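Local coordinates for CT253 (Chlamydia trachomatis serovar L2, PDB 6UXC), which is of unknown function but is probably a lipoprotein exported by this intracellular bacterium, carrying a domain built on a mixed beta sheet, at residues A22-F27 with A72-P77; I62-S67 with T87-A92; V95-I100 with R121-R126. All blocks are in the same frame, centred on the assembly; numbering follows the deposited sequence.

Interaction 1 (A22-F27 with A72-P77); sequences AMLPVF and AQFFSP
Apolar side-chain packing, led by an offset aromatic stack between Phe-27 and Phe-75, joins strand 19-28 of the mixed beta sheet to the turn that follows helix 68-72. The two rings lie 4.7 Å apart between centroids, with their planes only 16° from parallel, and the side chains slide past each other in opposite directions. The offset is large enough for each ring to carry the other residue's methylene: Phe-27 CB sits 3.4 Å from the centroid of the Phe-75 ring, almost straight above it, while Phe-75 CB lies over the face of the Phe-27 ring, 27° off its normal. These are two reciprocal CH-pi contacts. In Phe-27, CG is anti to the backbone N (chi1 -167°); the ring atom CD2 of Phe-27 lies 3.6 Å from Phe-75 CB. Leu-24 reaches the turn with one methyl: its CD1 touches Phe-74 CB (3.6 Å) and Phe-75 CE2 (3.8 Å). Within the turn, Phe-75 N bonds to Ala-72 O at 2.9 Å. Around this contact, Phe-75 also packs on Ala-97 of strand 94-105, and the Phe-74 ring meets Phe-123 of strand 113-124 edge-to-face. Val-26 instead points away from the turn, and its side chain touches Phe-45 of helix 41-55.

Interaction 2 (I62-S67 with T87-A92); sequences IKHHAS and TQLLPA
Gln-88 OE1 accepts the backbone N-H of Ser-67 at 2.9 Å, close to straight at hydrogen (164°) and nearly along the C=O axis. The Gln-88 chain runs extended beyond CG, and its NE2 donates to a water that also bonds Ser-67 OG, tying both ends of the amide to one residue. This surface contact joins two loops: 62-67 links strand 59-61 to helix 68-72, and 87-92 begins as a 3-10 segment and leads toward strand 94-105. Ser-67 N-caps helix 68-72, its OG bonding Val-70 N, and Gln-88 thus supplies an acceptor for the N-H of the cap residue, where helix-start N-H groups have no acceptor one turn earlier. A second water takes the N-H of His-65 and donates to Gln-88 O. Deeper in, Leu-89 CD2 stands over the centre of the His-64 imidazole, 3.7 Å from its centroid, a CH-pi contact between side chains lying side by side. That ring is fixed at both nitrogens: ND1 accepts Ala-66 N at 3.1 Å in the ring plane, and NE2 bonds Met-23 O of strand 19-28. At the start of 62-67, Ile-62 CD1 approaches Leu-89 O (3.5 Å), CD of the cis proline Pro-91 (3.8 Å) and Ala-92 CB (3.9 Å).

Interaction 3 (V95-I100 with R121-R126); sequences VVAAEI and RVFDIR
Val-95 holds CG2 anti to its carbonyl carbon, and Ile-125 holds CG1 between its backbone N and carbonyl carbon (chi1 62°); the two side chains cross at about a right angle, with Val-95 CG2 3.8 Å from Ile-125 CD1. Ala-97 CB lies at the edge of the Phe-123 ring, 4.3 Å from its CE1. The backbones beneath form an antiparallel beta hairpin of strands 94-105 and 113-124. Val-95 with Phe-123 and Ala-97 with Arg-121 are hydrogen-bonded pairs, each closed by two bonds of 2.9 Å, from Val-95 N to Phe-123 O and Phe-123 N to Val-95 O, and likewise between Ala-97 and Arg-121. The non-hydrogen-bonded pair Val-96 and Val-122 lies between them, its side chains on the other face of the sheet. Val-95 O also receives a CA-H contact from Val-122 CA at 3.2 Å. Arg-121 runs extended from CG to NE, away from Ala-97, to bond Gln-135 and the carbonyls of Phe-74, Ser-76 and Pro-77. At the end of the strand, Asp-124 OD1 accepts Arg-126 N at 3.0 Å, forming an Asx turn, and Arg-126 grips the same carboxylate in a side-on salt bridge, NE on OD1 and NH2 on OD2.

Interactions 1 and 3 lie on the mixed beta sheet, their centres 7 Å apart; interaction 2, its centre about 12 Å from each, joins two loops beside the edge of that sheet, nearer the surface. Along the chain, interactions 1 and 2 interleave their segments, while interaction 3 opens only after both have closed. Strands 19-28 and 94-105 are neighbours, with Phe-27 O bonded to Ile-100 N. The connection between strands 59-61 and 94-105 supplies the second segment of interaction 1 and both of interaction 2; Leu-89 packs on Leu-24, Phe-74 and Ile-125 alike. This largely irregular connection sends Phe-74, Phe-75 and Leu-89 into the core, a worked example of how a loop can be joined to adjacent strands.

Interaction 1 (A22-F27 with A72-P77)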
ATOM      1  N   ALA A  22     -11.705   0.341   2.830  1.00 21.54           N
ATOM      2  CA  ALA A  22     -11.480   1.053   1.580  1.00 22.30           C
ATOM      3  C   ALA A  22      -9.974   1.236   1.448  1.00 22.97           C
ATOM      4  O   ALA A  22      -9.331   1.633   2.427  1.00 25.20           O
ATOM      5  CB  ALA A  22     -12.162   2.410   1.592  1.00 24.61           C
ATOM      6  N   MET A  23      -9.410   0.939   0.279  1.00 23.76           N
ATOM      7  CA  MET A  23      -7.991   1.209   0.040  1.00 22.19           C
ATOM      8  C   MET A  23      -7.856   2.454  -0.826  1.00 20.78           C
ATOM      9  O   MET A  23      -8.423   2.518  -1.927  1.00 24.11           O
ATOM     10  CB  MET A  23      -7.274   0.051  -0.653  1.00 26.20           C
ATOM     11  CG  MET A  23      -5.698   0.206  -0.690  1.00 29.13           C
ATOM     12  SD  MET A  23      -5.104  -0.868  -2.010  1.00 31.31           S
ATOM     13  CE  MET A  23      -5.481   0.135  -3.467  1.00 31.44           C
ATOM     14  N   LEU A  24      -7.101   3.430  -0.334  1.00 22.32           N
ATOM     15  CA  LEU A  24      -6.758   4.566  -1.174  1.00 21.81           C
ATOM     16  C   LEU A  24      -5.693   4.173  -2.189  1.00 24.91           C
ATOM     17  O   LEU A  24      -4.840   3.327  -1.918  1.00 24.45           O
ATOM     18  CB  LEU A  24      -6.217   5.707  -0.334  1.00 21.62           C
ATOM     19  CG  LEU A  24      -7.119   6.152   0.826  1.00 20.37           C
ATOM     20  CD1 LEU A  24      -6.502   7.284   1.613  1.00 23.05           C
ATOM     21  CD2 LEU A  24      -8.523   6.538   0.304  1.00 22.88           C
ATOM     22  N   PRO A  25      -5.683   4.810  -3.349  1.00 24.85           N
ATOM     23  CA  PRO A  25      -4.522   4.669  -4.229  1.00 23.68           C
ATOM     24  C   PRO A  25      -3.245   4.937  -3.453  1.00 25.99           C
ATOM     25  O   PRO A  25      -3.157   5.869  -2.649  1.00 26.98           O
ATOM     26  CB  PRO A  25      -4.756   5.734  -5.302  1.00 25.59           C
ATOM     27  CG  PRO A  25      -6.252   5.937  -5.307  1.00 29.28           C
ATOM     28  CD  PRO A  25      -6.679   5.770  -3.883  1.00 27.18           C
ATOM     29  N   VAL A  26      -2.227   4.128  -3.737  1.00 23.43           N
ATOM     30  CA  VAL A  26      -0.957   4.307  -3.064  1.00 24.94           C
ATOM     31  C   VAL A  26      -0.353   5.667  -3.420  1.00 27.33           C
ATOM     32  O   VAL A  26      -0.310   6.100  -4.583  1.00 28.59           O
ATOM     33  CB  VAL A  26      -0.027   3.131  -3.410  1.00 24.47           C
ATOM     34  CG1 VAL A  26       1.439   3.426  -2.952  1.00 24.82           C
ATOM     35  CG2 VAL A  26      -0.579   1.828  -2.793  1.00 26.17           C
ATOM     36  N   PHE A  27       0.135   6.343  -2.393  1.00 25.33           N
ATOM     37  CA  PHE A  27       0.702   7.678  -2.486  1.00 25.15           C
ATOM     38  C   PHE A  27       2.214   7.567  -2.667  1.00 28.32           C
ATOM     39  O   PHE A  27       2.863   6.774  -1.979  1.00 27.36           O
ATOM     40  CB  PHE A  27       0.360   8.435  -1.204  1.00 25.37           C
ATOM     41  CG  PHE A  27       0.601   9.902  -1.235  1.00 29.28           C
ATOM     42  CD1 PHE A  27      -0.042  10.709  -2.160  1.00 37.46           C
ATOM     43  CD2 PHE A  27       1.416  10.501  -0.284  1.00 26.32           C
ATOM     44  CE1 PHE A  27       0.154  12.098  -2.152  1.00 38.35           C
ATOM     45  CE2 PHE A  27       1.608  11.882  -0.254  1.00 32.37           C
ATOM     46  CZ  PHE A  27       0.975  12.672  -1.199  1.00 34.06           C
ATOM     47  N   ALA A  72      -6.154  12.371  -0.544  1.00 26.44           N
ATOM     48  CA  ALA A  72      -4.872  12.951  -0.167  1.00 27.55           C
ATOM     49  C   ALA A  72      -4.829  13.308   1.304  1.00 25.86           C
ATOM     50  O   ALA A  72      -3.758  13.248   1.936  1.00 24.53           O
ATOM     51  CB  ALA A  72      -4.601  14.183  -1.029  1.00 27.29           C
ATOM     52  N   GLN A  73      -5.962  13.714   1.875  1.00 24.29           N
ATOM     53  CA  GLN A  73      -5.929  14.196   3.246  1.00 25.26           C
ATOM     54  C   GLN A  73      -5.423  13.128   4.210  1.00 25.11           C
ATOM     55  O   GLN A  73      -4.864  13.461   5.258  1.00 24.81           O
ATOM     56  CB  GLN A  73      -7.315  14.716   3.646  1.00 32.05           C
ATOM     57  CG  GLN A  73      -8.328  13.717   3.732  1.00 41.36           C
ATOM     58  CD  GLN A  73      -9.734  14.317   3.732  1.00 36.43           C
ATOM     59  OE1 GLN A  73      -9.977  15.443   4.163  1.00 29.92           O
ATOM     60  NE2 GLN A  73     -10.656  13.540   3.262  1.00 27.67           N
ATOM     61  N   PHE A  74      -5.600  11.842   3.875  1.00 24.45           N
ATOM     62  CA  PHE A  74      -5.156  10.771   4.767  1.00 25.55           C
ATOM     63  C   PHE A  74      -3.647  10.590   4.771  1.00 27.24           C
ATOM     64  O   PHE A  74      -3.131   9.866   5.633  1.00 25.98           O
ATOM     65  CB  PHE A  74      -5.841   9.450   4.379  1.00 22.36           C
ATOM     66  CG  PHE A  74      -7.319   9.452   4.636  1.00 22.46           C
ATOM     67  CD1 PHE A  74      -8.206   9.877   3.663  1.00 25.20           C
ATOM     68  CD2 PHE A  74      -7.811   9.032   5.865  1.00 26.79           C
ATOM     69  CE1 PHE A  74      -9.584   9.879   3.924  1.00 24.95           C
ATOM     70  CE2 PHE A  74      -9.158   9.048   6.119  1.00 30.76           C
ATOM     71  CZ  PHE A  74     -10.041   9.473   5.136  1.00 26.94           C
ATOM     72  N   PHE A  75      -2.933  11.247   3.859  1.00 24.80           N
ATOM     73  CA  PHE A  75      -1.481  11.183   3.787  1.00 24.20           C
ATOM     74  C   PHE A  75      -0.796  12.434   4.308  1.00 27.32           C
ATOM     75  O   PHE A  75       0.429  12.532   4.205  1.00 28.72           O
ATOM     76  CB  PHE A  75      -1.035  10.937   2.353  1.00 23.60           C
ATOM     77  CG  PHE A  75      -1.492   9.612   1.816  1.00 23.06           C
ATOM     78  CD1 PHE A  75      -0.876   8.442   2.251  1.00 25.67           C
ATOM     79  CD2 PHE A  75      -2.556   9.514   0.933  1.00 23.67           C
ATOM     80  CE1 PHE A  75      -1.260   7.218   1.756  1.00 27.16           C
ATOM     81  CE2 PHE A  75      -2.971   8.264   0.460  1.00 24.57           C
ATOM     82  CZ  PHE A  75      -2.315   7.116   0.890  1.00 25.93           C
ATOM     83  N   SER A  76      -1.552  13.405   4.803  1.00 25.22           N
ATOM     84  CA  SER A  76      -0.944  14.579   5.422  1.00 27.28           C
ATOM     85  C   SER A  76      -0.141  14.145   6.639  1.00 28.08           C
ATOM     86  O   SER A  76      -0.636  13.349   7.443  1.00 27.45           O
ATOM     87  CB  SER A  76      -2.028  15.560   5.838  1.00 27.31           C
ATOM     88  OG  SER A  76      -1.453  16.671   6.480  1.00 27.30           O
ATOM     89  N   PRO A  77       1.083  14.631   6.839  1.00 27.17           N
ATOM     90  CA  PRO A  77       1.843  14.227   8.028  1.00 29.16           C
ATOM     91  C   PRO A  77       1.067  14.435   9.327  1.00 32.44           C
ATOM     92  O   PRO A  77       1.052  13.549  10.196  1.00 31.57           O
ATOM     93  CB  PRO A  77       3.118  15.086   7.930  1.00 29.09           C
ATOM     94  CG  PRO A  77       3.331  15.195   6.416  1.00 28.26           C
ATOM     95  CD  PRO A  77       1.912  15.396   5.883  1.00 28.10           C
TER

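Interaction 2 (I62-S67 with T87-A92)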
ATOM      1  N   ILE A  62     -14.189  -2.699  -0.257  1.00 24.33           N
ATOM      2  CA  ILE A  62     -15.219  -2.019  -1.016  1.00 23.09           C
ATOM      3  C   ILE A  62     -14.605  -1.308  -2.206  1.00 22.61           C
ATOM      4  O   ILE A  62     -13.395  -1.042  -2.272  1.00 27.54           O
ATOM      5  CB  ILE A  62     -16.023  -1.010  -0.166  1.00 25.14           C
ATOM      6  CG1 ILE A  62     -15.194   0.253   0.123  1.00 29.19           C
ATOM      7  CG2 ILE A  62     -16.550  -1.667   1.049  1.00 33.54           C
ATOM      8  CD1 ILE A  62     -16.011   1.468   0.369  1.00 29.04           C
ATOM      9  N   LYS A  63     -15.475  -0.994  -3.177  1.00 21.50           N
ATOM     10  CA  LYS A  63     -15.185  -0.073  -4.252  1.00 23.45           C
ATOM     11  C   LYS A  63     -15.680   1.334  -3.897  1.00 25.51           C
ATOM     12  O   LYS A  63     -16.839   1.523  -3.525  1.00 26.07           O
ATOM     13  CB  LYS A  63     -15.837  -0.596  -5.535  1.00 27.03           C
ATOM     14  CG  LYS A  63     -15.751   0.351  -6.724  1.00 31.20           C
ATOM     15  CD  LYS A  63     -14.367   0.481  -7.259  1.00 32.42           C
ATOM     16  CE  LYS A  63     -14.353   1.558  -8.356  1.00 37.90           C
ATOM     17  NZ  LYS A  63     -13.016   1.854  -8.906  1.00 47.22           N
ATOM     18  N   HIS A  64     -14.784   2.317  -3.981  1.00 24.81           N
ATOM     19  CA  HIS A  64     -15.168   3.707  -3.753  1.00 24.12           C
ATOM     20  C   HIS A  64     -14.691   4.558  -4.927  1.00 25.20           C
ATOM     21  O   HIS A  64     -13.960   4.095  -5.817  1.00 25.75           O
ATOM     22  CB  HIS A  64     -14.583   4.245  -2.451  1.00 24.57           C
ATOM     23  CG  HIS A  64     -13.104   4.295  -2.478  1.00 24.31           C
ATOM     24  ND1 HIS A  64     -12.397   5.386  -2.949  1.00 23.87           N
ATOM     25  CD2 HIS A  64     -12.185   3.375  -2.111  1.00 23.83           C
ATOM     26  CE1 HIS A  64     -11.105   5.121  -2.888  1.00 29.94           C
ATOM     27  NE2 HIS A  64     -10.953   3.910  -2.369  1.00 26.50           N
ATOM     28  N   HIS A  65     -15.119   5.835  -4.922  1.00 24.73           N
ATOM     29  CA  HIS A  65     -14.795   6.816  -5.946  1.00 23.34           C
ATOM     30  C   HIS A  65     -14.274   8.104  -5.316  1.00 26.76           C
ATOM     31  O   HIS A  65     -14.541   9.217  -5.803  1.00 25.93           O
ATOM     32  CB  HIS A  65     -16.010   7.086  -6.832  1.00 28.73           C
ATOM     33  CG  HIS A  65     -16.594   5.833  -7.395  1.00 30.48           C
ATOM     34  ND1 HIS A  65     -17.382   4.993  -6.639  1.00 37.50           N
ATOM     35  CD2 HIS A  65     -16.426   5.222  -8.588  1.00 41.69           C
ATOM     36  CE1 HIS A  65     -17.721   3.945  -7.360  1.00 42.19           C
ATOM     37  NE2 HIS A  65     -17.152   4.057  -8.543  1.00 30.63           N
ATOM     38  N   ALA A  66     -13.495   7.982  -4.243  1.00 25.24           N
ATOM     39  CA  ALA A  66     -13.002   9.180  -3.553  1.00 26.10           C
ATOM     40  C   ALA A  66     -12.188  10.094  -4.472  1.00 28.01           C
ATOM     41  O   ALA A  66     -11.366   9.641  -5.277  1.00 26.72           O
ATOM     42  CB  ALA A  66     -12.135   8.756  -2.357  1.00 25.46           C
ATOM     43  N   SER A  67     -12.430  11.392  -4.345  1.00 24.24           N
ATOM     44  CA  SER A  67     -11.690  12.387  -5.121  1.00 27.21           C
ATOM     45  C   SER A  67     -10.222  12.440  -4.688  1.00 34.77           C
ATOM     46  O   SER A  67      -9.833  11.941  -3.625  1.00 27.58           O
ATOM     47  CB  SER A  67     -12.319  13.758  -4.934  1.00 31.87           C
ATOM     48  OG  SER A  67     -12.054  14.207  -3.625  1.00 31.44           O
ATOM     49  N   THR A  87     -16.949  11.012   4.028  1.00 25.15           N
ATOM     50  CA  THR A  87     -18.147  10.268   3.626  1.00 25.52           C
ATOM     51  C   THR A  87     -17.978   9.544   2.297  1.00 25.72           C
ATOM     52  O   THR A  87     -18.660   8.546   2.050  1.00 28.50           O
ATOM     53  CB  THR A  87     -19.338  11.208   3.536  1.00 30.58           C
ATOM     54  OG1 THR A  87     -19.078  12.228   2.564  1.00 29.78           O
ATOM     55  CG2 THR A  87     -19.613  11.827   4.905  1.00 30.70           C
ATOM     56  N   GLN A  88     -17.082  10.024   1.434  1.00 26.06           N
ATOM     57  CA  GLN A  88     -16.860   9.347   0.155  1.00 23.46           C
ATOM     58  C   GLN A  88     -16.251   7.964   0.310  1.00 27.19           C
ATOM     59  O   GLN A  88     -16.275   7.177  -0.648  1.00 28.51           O
ATOM     60  CB  GLN A  88     -15.960  10.195  -0.735  1.00 27.55           C
ATOM     61  CG  GLN A  88     -16.647  11.405  -1.318  1.00 27.90           C
ATOM     62  CD  GLN A  88     -15.712  12.279  -2.112  1.00 34.66           C
ATOM     63  OE1 GLN A  88     -14.680  11.820  -2.623  1.00 29.30           O
ATOM     64  NE2 GLN A  88     -16.044  13.552  -2.195  1.00 39.47           N
ATOM     65  N   LEU A  89     -15.757   7.626   1.495  1.00 24.22           N
ATOM     66  CA  LEU A  89     -15.211   6.297   1.743  1.00 23.97           C
ATOM     67  C   LEU A  89     -16.184   5.384   2.464  1.00 27.39           C
ATOM     68  O   LEU A  89     -15.917   4.187   2.602  1.00 24.47           O
ATOM     69  CB  LEU A  89     -13.919   6.426   2.524  1.00 22.98           C
ATOM     70  CG  LEU A  89     -12.932   7.166   1.599  1.00 29.47           C
ATOM     71  CD1 LEU A  89     -11.979   7.996   2.348  1.00 33.30           C
ATOM     72  CD2 LEU A  89     -12.234   6.204   0.629  1.00 26.50           C
ATOM     73  N   LEU A  90     -17.318   5.899   2.907  1.00 23.17           N
ATOM     74  CA  LEU A  90     -18.351   5.016   3.377  1.00 23.52           C
ATOM     75  C   LEU A  90     -18.813   4.183   2.186  1.00 25.08           C
ATOM     76  O   LEU A  90     -18.778   4.678   1.047  1.00 26.43           O
ATOM     77  CB  LEU A  90     -19.502   5.815   3.935  1.00 25.17           C
ATOM     78  CG  LEU A  90     -19.121   6.707   5.135  1.00 26.79           C
ATOM     79  CD1 LEU A  90     -20.303   7.568   5.559  1.00 31.46           C
ATOM     80  CD2 LEU A  90     -18.630   5.856   6.321  1.00 32.71           C
ATOM     81  N   PRO A  91     -19.240   2.929   2.410  1.00 25.27           N
ATOM     82  CA  PRO A  91     -19.540   2.291   3.702  1.00 25.16           C
ATOM     83  C   PRO A  91     -18.390   1.545   4.358  1.00 26.73           C
ATOM     84  O   PRO A  91     -18.630   0.684   5.223  1.00 25.58           O
ATOM     85  CB  PRO A  91     -20.635   1.292   3.326  1.00 32.60           C
ATOM     86  CG  PRO A  91     -20.189   0.840   1.947  1.00 28.24           C
ATOM     87  CD  PRO A  91     -19.677   2.086   1.274  1.00 30.42           C
ATOM     88  N   ALA A  92     -17.166   1.862   3.965  1.00 24.73           N
ATOM     89  CA  ALA A  92     -16.044   1.294   4.689  1.00 23.60           C
ATOM     90  C   ALA A  92     -16.073   1.742   6.150  1.00 26.80           C
ATOM     91  O   ALA A  92     -16.536   2.844   6.496  1.00 25.71           O
ATOM     92  CB  ALA A  92     -14.730   1.697   4.052  1.00 26.09           C
TER
HETATM   93  O   HOH W   1     -16.581   7.710  -3.295  1.00 27.61           O
HETATM   94  O   HOH W   2     -14.548  15.810  -3.212  1.00 44.50           O

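Interaction 3 (V95-I100 with R121-R126)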
ATOM      1  N   VAL A  95     -10.062   2.819   6.573  1.00 23.14           N
ATOM      2  CA  VAL A  95      -9.400   3.322   5.383  1.00 23.06           C
ATOM      3  C   VAL A  95      -7.936   2.943   5.480  1.00 24.83           C
ATOM      4  O   VAL A  95      -7.263   3.264   6.477  1.00 24.89           O
ATOM      5  CB  VAL A  95      -9.550   4.848   5.268  1.00 22.16           C
ATOM      6  CG1 VAL A  95      -8.790   5.392   4.030  1.00 25.50           C
ATOM      7  CG2 VAL A  95     -10.987   5.229   5.224  1.00 25.38           C
ATOM      8  N   VAL A  96      -7.450   2.281   4.435  1.00 22.08           N
ATOM      9  CA  VAL A  96      -6.054   1.887   4.321  1.00 23.79           C
ATOM     10  C   VAL A  96      -5.326   2.892   3.436  1.00 23.66           C
ATOM     11  O   VAL A  96      -5.697   3.087   2.269  1.00 25.21           O
ATOM     12  CB  VAL A  96      -5.930   0.476   3.739  1.00 21.75           C
ATOM     13  CG1 VAL A  96      -4.462   0.129   3.592  1.00 29.58           C
ATOM     14  CG2 VAL A  96      -6.618  -0.508   4.607  1.00 25.90           C
ATOM     15  N   ALA A  97      -4.306   3.543   4.001  1.00 22.03           N
ATOM     16  CA  ALA A  97      -3.561   4.610   3.340  1.00 21.57           C
ATOM     17  C   ALA A  97      -2.082   4.242   3.380  1.00 27.85           C
ATOM     18  O   ALA A  97      -1.414   4.428   4.399  1.00 27.78           O
ATOM     19  CB  ALA A  97      -3.823   5.957   4.030  1.00 25.19           C
ATOM     20  N   ALA A  98      -1.572   3.728   2.264  1.00 23.70           N
ATOM     21  CA  ALA A  98      -0.176   3.308   2.169  1.00 26.09           C
ATOM     22  C   ALA A  98       0.583   4.274   1.272  1.00 24.81           C
ATOM     23  O   ALA A  98       0.141   4.569   0.151  1.00 25.29           O
ATOM     24  CB  ALA A  98      -0.076   1.890   1.618  1.00 23.99           C
ATOM     25  N   GLU A  99       1.721   4.761   1.762  1.00 23.28           N
ATOM     26  CA  GLU A  99       2.591   5.672   1.034  1.00 23.50           C
ATOM     27  C   GLU A  99       3.954   5.034   0.813  1.00 28.37           C
ATOM     28  O   GLU A  99       4.595   4.594   1.772  1.00 28.20           O
ATOM     29  CB  GLU A  99       2.810   6.977   1.818  1.00 25.68           C
ATOM     30  CG  GLU A  99       3.733   7.943   1.111  1.00 25.64           C
ATOM     31  CD  GLU A  99       3.896   9.282   1.805  1.00 32.85           C
ATOM     32  OE1 GLU A  99       3.303   9.508   2.889  1.00 31.54           O
ATOM     33  OE2 GLU A  99       4.627  10.121   1.242  1.00 29.19           O
ATOM     34  N   ILE A 100       4.391   4.985  -0.440  1.00 24.55           N
ATOM     35  CA  ILE A 100       5.767   4.606  -0.736  1.00 26.57           C
ATOM     36  C   ILE A 100       6.662   5.768  -0.350  1.00 25.69           C
ATOM     37  O   ILE A 100       6.566   6.853  -0.937  1.00 26.70           O
ATOM     38  CB  ILE A 100       5.951   4.266  -2.214  1.00 24.90           C
ATOM     39  CG1 ILE A 100       5.100   3.069  -2.647  1.00 27.45           C
ATOM     40  CG2 ILE A 100       7.435   3.946  -2.514  1.00 27.95           C
ATOM     41  CD1 ILE A 100       5.068   2.918  -4.175  1.00 28.43           C
ATOM     42  N   ARG A 121      -0.850   3.520   7.101  1.00 23.72           N
ATOM     43  CA  ARG A 121      -1.807   4.066   8.035  1.00 24.79           C
ATOM     44  C   ARG A 121      -3.142   3.358   7.879  1.00 24.70           C
ATOM     45  O   ARG A 121      -3.548   3.017   6.769  1.00 24.58           O
ATOM     46  CB  ARG A 121      -2.006   5.552   7.809  1.00 25.88           C
ATOM     47  CG  ARG A 121      -0.864   6.378   8.266  1.00 25.43           C
ATOM     48  CD  ARG A 121      -1.026   7.786   7.809  1.00 26.59           C
ATOM     49  NE  ARG A 121      -0.109   8.676   8.501  1.00 28.40           N
ATOM     50  CZ  ARG A 121      -0.144   9.995   8.395  1.00 27.77           C
ATOM     51  NH1 ARG A 121      -1.018  10.562   7.575  1.00 27.86           N
ATOM     52  NH2 ARG A 121       0.685  10.736   9.119  1.00 31.02           N
ATOM     53  N   VAL A 122      -3.837   3.158   8.994  1.00 24.87           N
ATOM     54  CA  VAL A 122      -5.235   2.741   8.960  1.00 25.34           C
ATOM     55  C   VAL A 122      -6.024   3.739   9.783  1.00 26.63           C
ATOM     56  O   VAL A 122      -5.642   4.059  10.912  1.00 27.83           O
ATOM     57  CB  VAL A 122      -5.434   1.320   9.511  1.00 27.87           C
ATOM     58  CG1 VAL A 122      -6.906   0.952   9.437  1.00 25.43           C
ATOM     59  CG2 VAL A 122      -4.608   0.342   8.735  1.00 27.16           C
ATOM     60  N   PHE A 123      -7.132   4.199   9.228  1.00 23.73           N
ATOM     61  CA  PHE A 123      -8.031   5.124   9.900  1.00 26.98           C
ATOM     62  C   PHE A 123      -9.354   4.424  10.155  1.00 29.38           C
ATOM     63  O   PHE A 123      -9.833   3.682   9.295  1.00 28.12           O
ATOM     64  CB  PHE A 123      -8.314   6.355   9.058  1.00 25.28           C
ATOM     65  CG  PHE A 123      -7.120   7.263   8.839  1.00 23.85           C
ATOM     66  CD1 PHE A 123      -6.122   6.927   7.942  1.00 24.34           C
ATOM     67  CD2 PHE A 123      -7.006   8.439   9.571  1.00 25.91           C
ATOM     68  CE1 PHE A 123      -5.039   7.775   7.758  1.00 29.33           C
ATOM     69  CE2 PHE A 123      -5.948   9.279   9.387  1.00 27.38           C
ATOM     70  CZ  PHE A 123      -4.959   8.948   8.479  1.00 27.98           C
ATOM     71  N   ASP A 124      -9.952   4.698  11.309  1.00 29.05           N
ATOM     72  CA  ASP A 124     -11.290   4.236  11.656  1.00 26.36           C
ATOM     73  C   ASP A 124     -12.257   5.355  11.310  1.00 31.77           C
ATOM     74  O   ASP A 124     -12.126   6.454  11.849  1.00 29.37           O
ATOM     75  CB  ASP A 124     -11.359   3.922  13.148  1.00 27.86           C
ATOM     76  CG  ASP A 124     -12.637   3.248  13.570  1.00 34.74           C
ATOM     77  OD1 ASP A 124     -13.647   3.249  12.830  1.00 30.84           O
ATOM     78  OD2 ASP A 124     -12.623   2.723  14.718  1.00 37.18           O
ATOM     79  N   ILE A 125     -13.209   5.097  10.415  1.00 28.40           N
ATOM     80  CA  ILE A 125     -14.158   6.141  10.040  1.00 27.91           C
ATOM     81  C   ILE A 125     -15.588   5.792  10.471  1.00 28.44           C
ATOM     82  O   ILE A 125     -16.566   6.356   9.953  1.00 30.81           O
ATOM     83  CB  ILE A 125     -14.056   6.482   8.538  1.00 27.06           C
ATOM     84  CG1 ILE A 125     -14.396   5.289   7.652  1.00 27.24           C
ATOM     85  CG2 ILE A 125     -12.640   7.003   8.192  1.00 27.39           C
ATOM     86  CD1 ILE A 125     -14.631   5.668   6.207  1.00 31.11           C
ATOM     87  N   ARG A 126     -15.737   4.909  11.460  1.00 28.38           N
ATOM     88  CA  ARG A 126     -17.044   4.639  12.018  1.00 30.31           C
ATOM     89  C   ARG A 126     -17.511   5.780  12.916  1.00 38.49           C
ATOM     90  O   ARG A 126     -16.728   6.609  13.387  1.00 35.24           O
ATOM     91  CB  ARG A 126     -17.001   3.336  12.815  1.00 34.19           C
ATOM     92  CG  ARG A 126     -16.674   2.148  11.908  1.00 33.59           C
ATOM     93  CD  ARG A 126     -16.586   0.854  12.718  1.00 36.74           C
ATOM     94  NE  ARG A 126     -15.358   0.876  13.484  1.00 35.77           N
ATOM     95  CZ  ARG A 126     -14.951  -0.081  14.304  1.00 44.21           C
ATOM     96  NH1 ARG A 126     -15.693  -1.164  14.504  1.00 45.95           N
ATOM     97  NH2 ARG A 126     -13.796   0.062  14.932  1.00 41.52           N
TER